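PDB 4E8E: glutathione S-transferase, which binds glutathione and probably conjugates it to electrophilic compounds, working as a homodimer. Local coordinates for residues K8-P13 with T60-G65; M23-L28 with T76-A81. All blocks are in the same frame, centred on the assembly; numbering follows the deposited sequence.

Contact 1: residues K8-P13 with T60-G65; sequences KLYYLP and TMDDNG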
loop_
_atom_site.group_PDB
_atom_site.type_symbol
_atom_site.label_atom_id
_atom_site.label_comp_id
_atom_site.label_asym_id
_atom_site.label_seq_id
_atom_site.Cartn_x
_atom_site.Cartn_y
_atom_site.Cartn_z
ATOM N N LYS A 8 -4.098 -12.072 -18.990
ATOM C CA LYS A 8 -5.350 -12.518 -18.392
ATOM C C LYS A 8 -5.584 -11.849 -17.039
ATOM O O LYS A 8 -4.660 -11.705 -16.234
ATOM C CB LYS A 8 -5.381 -14.045 -18.267
ATOM C CG LYS A 8 -5.473 -14.767 -19.608
ATOM C CD LYS A 8 -5.578 -16.275 -19.445
ATOM C CE LYS A 8 -5.756 -16.959 -20.796
ATOM N NZ LYS A 8 -6.096 -18.407 -20.664
ATOM N N LEU A 9 -6.823 -11.424 -16.810
ATOM C CA LEU A 9 -7.202 -10.788 -15.555
ATOM C C LEU A 9 -8.481 -11.411 -15.012
ATOM O O LEU A 9 -9.569 -11.195 -15.555
ATOM C CB LEU A 9 -7.370 -9.276 -15.738
ATOM C CG LEU A 9 -7.518 -8.412 -14.480
ATOM C CD1 LEU A 9 -6.178 -8.218 -13.775
ATOM C CD2 LEU A 9 -8.137 -7.069 -14.828
ATOM N N TYR A 10 -8.330 -12.195 -13.947
ATOM C CA TYR A 10 -9.460 -12.806 -13.258
ATOM C C TYR A 10 -10.172 -11.713 -12.477
ATOM O O TYR A 10 -9.703 -11.273 -11.428
ATOM C CB TYR A 10 -8.986 -13.938 -12.341
ATOM C CG TYR A 10 -8.373 -15.100 -13.092
ATOM C CD1 TYR A 10 -9.142 -16.205 -13.454
ATOM C CD2 TYR A 10 -7.024 -15.091 -13.450
ATOM C CE1 TYR A 10 -8.585 -17.275 -14.149
ATOM C CE2 TYR A 10 -6.457 -16.154 -14.147
ATOM C CZ TYR A 10 -7.242 -17.242 -14.492
ATOM O OH TYR A 10 -6.682 -18.294 -15.178
ATOM N N TYR A 11 -11.305 -11.270 -13.012
ATOM C CA TYR A 11 -11.922 -10.030 -12.568
ATOM C C TYR A 11 -13.429 -10.149 -12.360
ATOM O O TYR A 11 -14.033 -11.189 -12.631
ATOM C CB TYR A 11 -11.627 -8.923 -13.593
ATOM C CG TYR A 11 -12.669 -8.782 -14.690
ATOM C CD1 TYR A 11 -13.383 -7.594 -14.846
ATOM C CD2 TYR A 11 -12.951 -9.837 -15.560
ATOM C CE1 TYR A 11 -14.344 -7.455 -15.843
ATOM C CE2 TYR A 11 -13.914 -9.711 -16.556
ATOM C CZ TYR A 11 -14.603 -8.515 -16.693
ATOM O OH TYR A 11 -15.553 -8.383 -17.680
ATOM N N LEU A 12 -14.016 -9.059 -11.874
ATOM C CA LEU A 12 -15.455 -8.868 -11.866
ATOM C C LEU A 12 -15.719 -7.396 -12.196
ATOM O O LEU A 12 -15.053 -6.513 -11.648
ATOM C CB LEU A 12 -16.034 -9.247 -10.505
ATOM C CG LEU A 12 -17.417 -9.900 -10.414
ATOM C CD1 LEU A 12 -17.526 -11.139 -11.304
ATOM C CD2 LEU A 12 -17.715 -10.262 -8.963
ATOM N N PRO A 13 -16.670 -7.127 -13.113
ATOM C CA PRO A 13 -16.951 -5.761 -13.582
ATOM C C PRO A 13 -17.134 -4.675 -12.501
ATOM O O PRO A 13 -16.576 -3.585 -12.660
ATOM C CB PRO A 13 -18.216 -5.935 -14.427
ATOM C CG PRO A 13 -18.110 -7.320 -14.951
ATOM C CD PRO A 13 -17.458 -8.128 -13.858
ATOM N N THR A 60 -6.809 -10.955 -10.173
ATOM C CA THR A 60 -5.581 -11.726 -10.277
ATOM C C THR A 60 -5.048 -11.576 -11.698
ATOM O O THR A 60 -5.741 -11.893 -12.668
ATOM C CB THR A 60 -5.787 -13.217 -9.925
ATOM O OG1 THR A 60 -6.483 -13.329 -8.678
ATOM C CG2 THR A 60 -4.446 -13.930 -9.806
ATOM N N MET A 61 -3.823 -11.073 -11.806
ATOM C CA MET A 61 -3.171 -10.889 -13.094
ATOM C C MET A 61 -2.361 -12.129 -13.464
ATOM O O MET A 61 -1.541 -12.609 -12.675
ATOM C CB MET A 61 -2.265 -9.653 -13.069
ATOM C CG MET A 61 -1.708 -9.265 -14.431
ATOM S SD MET A 61 -0.127 -8.398 -14.384
ATOM C CE MET A 61 0.981 -9.719 -13.891
ATOM N N ASP A 62 -2.611 -12.641 -14.665
ATOM C CA ASP A 62 -1.834 -13.737 -15.225
ATOM C C ASP A 62 -1.153 -13.255 -16.505
ATOM O O ASP A 62 -1.782 -13.171 -17.566
ATOM C CB ASP A 62 -2.726 -14.957 -15.496
ATOM C CG ASP A 62 -1.942 -16.177 -15.977
ATOM O OD1 ASP A 62 -0.693 -16.125 -16.026
ATOM O OD2 ASP A 62 -2.584 -17.197 -16.312
ATOM N N ASP A 63 0.127 -12.915 -16.384
ATOM C CA ASP A 63 0.938 -12.517 -17.528
ATOM C C ASP A 63 1.921 -13.631 -17.877
ATOM O O ASP A 63 3.077 -13.622 -17.443
ATOM C CB ASP A 63 1.668 -11.194 -17.252
ATOM C CG ASP A 63 2.489 -10.705 -18.444
ATOM O OD1 ASP A 63 2.185 -11.079 -19.599
ATOM O OD2 ASP A 63 3.442 -9.935 -18.220
ATOM N N ASN A 64 1.430 -14.596 -18.654
ATOM C CA ASN A 64 2.232 -15.707 -19.163
ATOM C C ASN A 64 2.972 -16.491 -18.070
ATOM O O ASN A 64 4.191 -16.686 -18.136
ATOM C CB ASN A 64 3.197 -15.207 -20.245
ATOM C CG ASN A 64 3.732 -16.322 -21.111
ATOM O OD1 ASN A 64 4.943 -16.490 -21.238
ATOM N ND2 ASN A 64 2.833 -17.085 -21.720
ATOM N N GLY A 65 2.221 -16.933 -17.064
ATOM C CA GLY A 65 2.777 -17.713 -15.960
ATOM C C GLY A 65 3.099 -16.883 -14.732
ATOM O O GLY A 65 3.068 -17.390 -13.608
#
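Lys8 and Asp62 exchange two backbone hydrogen bonds, and Tyr10 and Thr60 exchange two more, joining strands 8-11 and 60-63 as antiparallel neighbours in the sheet of the thioredoxin-like N-terminal domain. The shortest runs from Asp62 N to Lys8 O at 2.7 Å and is almost straight (175°); its return, Lys8 N to Asp62 O, is clearly more bent. At the other pair Tyr10 N meets Thr60 O at 2.9 Å.

Between them Leu9 and Met61 form the non-hydrogen-bonded pair. Their side chains turn to the face packed by helix 16-27, where Val21 and Met22 touch Leu9, and apolar residues suit this buried side. With CG anti to the backbone N (chi1 -169°), Leu9 brings CD1 to 4.2 Å from Met61 CB.

Lys8, Tyr10, Thr60 and Asp62 occupy the other face. The first two and Asp62 are partly exposed and can carry polar ends there, while Thr60 is buried and its hydroxyl is satisfied by Tyr49. The Tyr10 ring lies beside the Asp62 side chain, ring and carboxylate planes only 13° apart, and Tyr10 CE2 comes to 4.1 Å from Asp62 CB. A serine in place of Tyr10 would probably leave Thr60 O and Asp62 CB without the ring edge beside them. At that edge Thr60 O lies in the plane of the ring, 3.5 Å from Tyr10 CD2.

Contact 2: residues M23-L28 with T76-A81; sequences MTARVL and TYLVNA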
loop_
_atom_site.group_PDB
_atom_site.type_symbol
_atom_site.label_atom_id
_atom_site.label_comp_id
_atom_site.label_asym_id
_atom_site.label_seq_id
_atom_site.Cartn_x
_atom_site.Cartn_y
_atom_site.Cartn_z
ATOM N N MET A 23 -8.453 0.194 -16.638
ATOM C CA MET A 23 -8.241 1.533 -17.186
ATOM C C MET A 23 -6.762 1.842 -17.413
ATOM O O MET A 23 -6.414 2.545 -18.363
ATOM C CB MET A 23 -8.873 2.600 -16.287
ATOM C CG MET A 23 -10.390 2.706 -16.403
ATOM S SD MET A 23 -11.063 4.225 -15.686
ATOM C CE MET A 23 -10.742 3.977 -13.940
ATOM N N THR A 24 -5.903 1.315 -16.540
ATOM C CA THR A 24 -4.453 1.467 -16.680
ATOM C C THR A 24 -3.959 0.756 -17.942
ATOM O O THR A 24 -3.127 1.287 -18.679
ATOM C CB THR A 24 -3.700 0.935 -15.438
ATOM O OG1 THR A 24 -4.234 1.542 -14.256
ATOM C CG2 THR A 24 -2.209 1.249 -15.524
ATOM N N ALA A 25 -4.490 -0.442 -18.184
ATOM C CA ALA A 25 -4.171 -1.220 -19.379
ATOM C C ALA A 25 -4.611 -0.509 -20.660
ATOM O O ALA A 25 -3.927 -0.585 -21.682
ATOM C CB ALA A 25 -4.800 -2.599 -19.295
ATOM N N ARG A 26 -5.747 0.183 -20.591
ATOM C CA ARG A 26 -6.284 0.925 -21.735
ATOM C C ARG A 26 -5.416 2.121 -22.139
ATOM O O ARG A 26 -5.237 2.377 -23.331
ATOM C CB ARG A 26 -7.725 1.376 -21.471
ATOM C CG ARG A 26 -8.769 0.258 -21.528
ATOM C CD ARG A 26 -9.009 -0.249 -22.950
ATOM N NE ARG A 26 -9.635 0.763 -23.799
ATOM C CZ ARG A 26 -10.948 0.919 -23.950
ATOM N NH1 ARG A 26 -11.799 0.125 -23.311
ATOM N NH2 ARG A 26 -11.413 1.873 -24.745
ATOM N N VAL A 27 -4.883 2.840 -21.149
ATOM C CA VAL A 27 -3.991 3.980 -21.402
ATOM C C VAL A 27 -2.668 3.512 -22.014
ATOM O O VAL A 27 -2.132 4.151 -22.921
ATOM C CB VAL A 27 -3.734 4.827 -20.121
ATOM C CG1 VAL A 27 -2.871 6.045 -20.438
ATOM C CG2 VAL A 27 -5.047 5.278 -19.499
ATOM N N LEU A 28 -2.162 2.382 -21.521
ATOM C CA LEU A 28 -0.941 1.770 -22.046
ATOM C C LEU A 28 -1.189 1.032 -23.364
ATOM O O LEU A 28 -0.259 0.478 -23.955
ATOM C CB LEU A 28 -0.347 0.806 -21.014
ATOM C CG LEU A 28 0.141 1.384 -19.683
ATOM C CD1 LEU A 28 0.169 0.297 -18.628
ATOM C CD2 LEU A 28 1.509 2.046 -19.823
ATOM N N THR A 76 1.543 -0.823 -11.618
ATOM C CA THR A 76 2.938 -0.398 -11.714
ATOM C C THR A 76 3.777 -1.337 -12.570
ATOM O O THR A 76 4.679 -0.893 -13.279
ATOM C CB THR A 76 3.582 -0.248 -10.318
ATOM O OG1 THR A 76 3.340 -1.431 -9.545
ATOM C CG2 THR A 76 2.997 0.954 -9.588
ATOM N N TYR A 77 3.471 -2.631 -12.505
ATOM C CA TYR A 77 4.154 -3.627 -13.323
ATOM C C TYR A 77 3.882 -3.419 -14.814
ATOM O O TYR A 77 4.806 -3.474 -15.629
ATOM C CB TYR A 77 3.766 -5.048 -12.893
ATOM C CG TYR A 77 4.196 -6.124 -13.866
ATOM C CD1 TYR A 77 5.538 -6.489 -13.989
ATOM C CD2 TYR A 77 3.260 -6.777 -14.670
ATOM C CE1 TYR A 77 5.937 -7.477 -14.887
ATOM C CE2 TYR A 77 3.648 -7.764 -15.572
ATOM C CZ TYR A 77 4.986 -8.109 -15.673
ATOM O OH TYR A 77 5.370 -9.085 -16.562
ATOM N N LEU A 78 2.619 -3.170 -15.158
ATOM C CA LEU A 78 2.207 -2.963 -16.548
ATOM C C LEU A 78 2.954 -1.811 -17.223
ATOM O O LEU A 78 3.322 -1.908 -18.396
ATOM C CB LEU A 78 0.689 -2.741 -16.642
ATOM C CG LEU A 78 -0.275 -3.841 -16.176
ATOM C CD1 LEU A 78 -1.717 -3.368 -16.302
ATOM C CD2 LEU A 78 -0.071 -5.153 -16.928
ATOM N N VAL A 79 3.180 -0.731 -16.476
ATOM C CA VAL A 79 3.925 0.424 -16.981
ATOM C C VAL A 79 5.425 0.123 -17.041
ATOM O O VAL A 79 6.086 0.455 -18.024
ATOM C CB VAL A 79 3.677 1.697 -16.133
ATOM C CG1 VAL A 79 4.276 2.923 -16.815
ATOM C CG2 VAL A 79 2.186 1.905 -15.895
ATOM N N ASN A 80 5.948 -0.508 -15.989
ATOM C CA ASN A 80 7.368 -0.864 -15.914
ATOM C C ASN A 80 7.821 -1.823 -17.014
ATOM O O ASN A 80 8.932 -1.700 -17.530
ATOM C CB ASN A 80 7.705 -1.456 -14.539
ATOM C CG ASN A 80 7.728 -0.411 -13.432
ATOM O OD1 ASN A 80 7.971 0.772 -13.674
ATOM N ND2 ASN A 80 7.479 -0.852 -12.205
ATOM N N ALA A 81 6.951 -2.764 -17.372
ATOM C CA ALA A 81 7.285 -3.813 -18.333
ATOM C C ALA A 81 6.864 -3.497 -19.768
ATOM O O ALA A 81 7.603 -3.791 -20.707
ATOM C CB ALA A 81 6.688 -5.149 -17.889
#
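Thr24 opens the contact on helix 16-27: its methyl CG2 lies 4.5 Å from Val79 CG2, a loose contact. The threonine suits a buried helix position because its two branches divide the work: the methyl joins the apolar seam, while OG1 is hydrogen-bonded to the carbonyl of Ala20 one turn back and to the side chain of Gln75 on helix 71-82.

Ala25 follows with a single methyl, a small apolar surface offered to Leu78. The longer Leu78 reaches it with CD1, which lies 4.4 Å from Ala25 CB; the backbones here are 7.2 Å apart between Ala25 CA and Leu78 CA.

Leu28, just past the last helical turn, carries most of the packing. Its CG stands anti to the carbonyl carbon (chi1 -64°), and the branch then forks over the partner helix. Leu28 CD1 settles between two residues, 3.7 Å from Leu78 CB and 3.8 Å from Val79 CG2, whereas Leu28 CD2 lies 4.0 Å from the same Val79 CG2. Both methyls of Leu28 thus touch one branch of the valine, and the two side chains cross at about a right angle. Beyond the seam, Val160 and Ile163 of helix 160-174 touch Val79 and Thr24, respectively.

Apolar between the two segments, with the Thr24-Gln75 bond beside it, this interface joins helices 16-27 and 71-82, the two that pack together against one face of the sheet in the thioredoxin-like domain of glutathione transferases.

In the fold
Both contacts belong to the N-terminal domain; their segments alternate along the chain, and each contact joins pieces nearly fifty residues apart. Contact 1 is partly buried and held mainly by backbone hydrogen bonds, as sheet strands require; contact 2 is wholly buried and depends on methyl groups between helices. Met61 binds the layers: its CE lies 3.7 Å from Tyr77 CE2, and its SD rests against Leu78. Nearby, Asp63 and Tyr77 make a probable hydrogen bond through OD2 and OH. The sheet's other face differs, as Tyr10 and Thr60 lie there near the glutathione-binding residues Ile58 and His44, respectively.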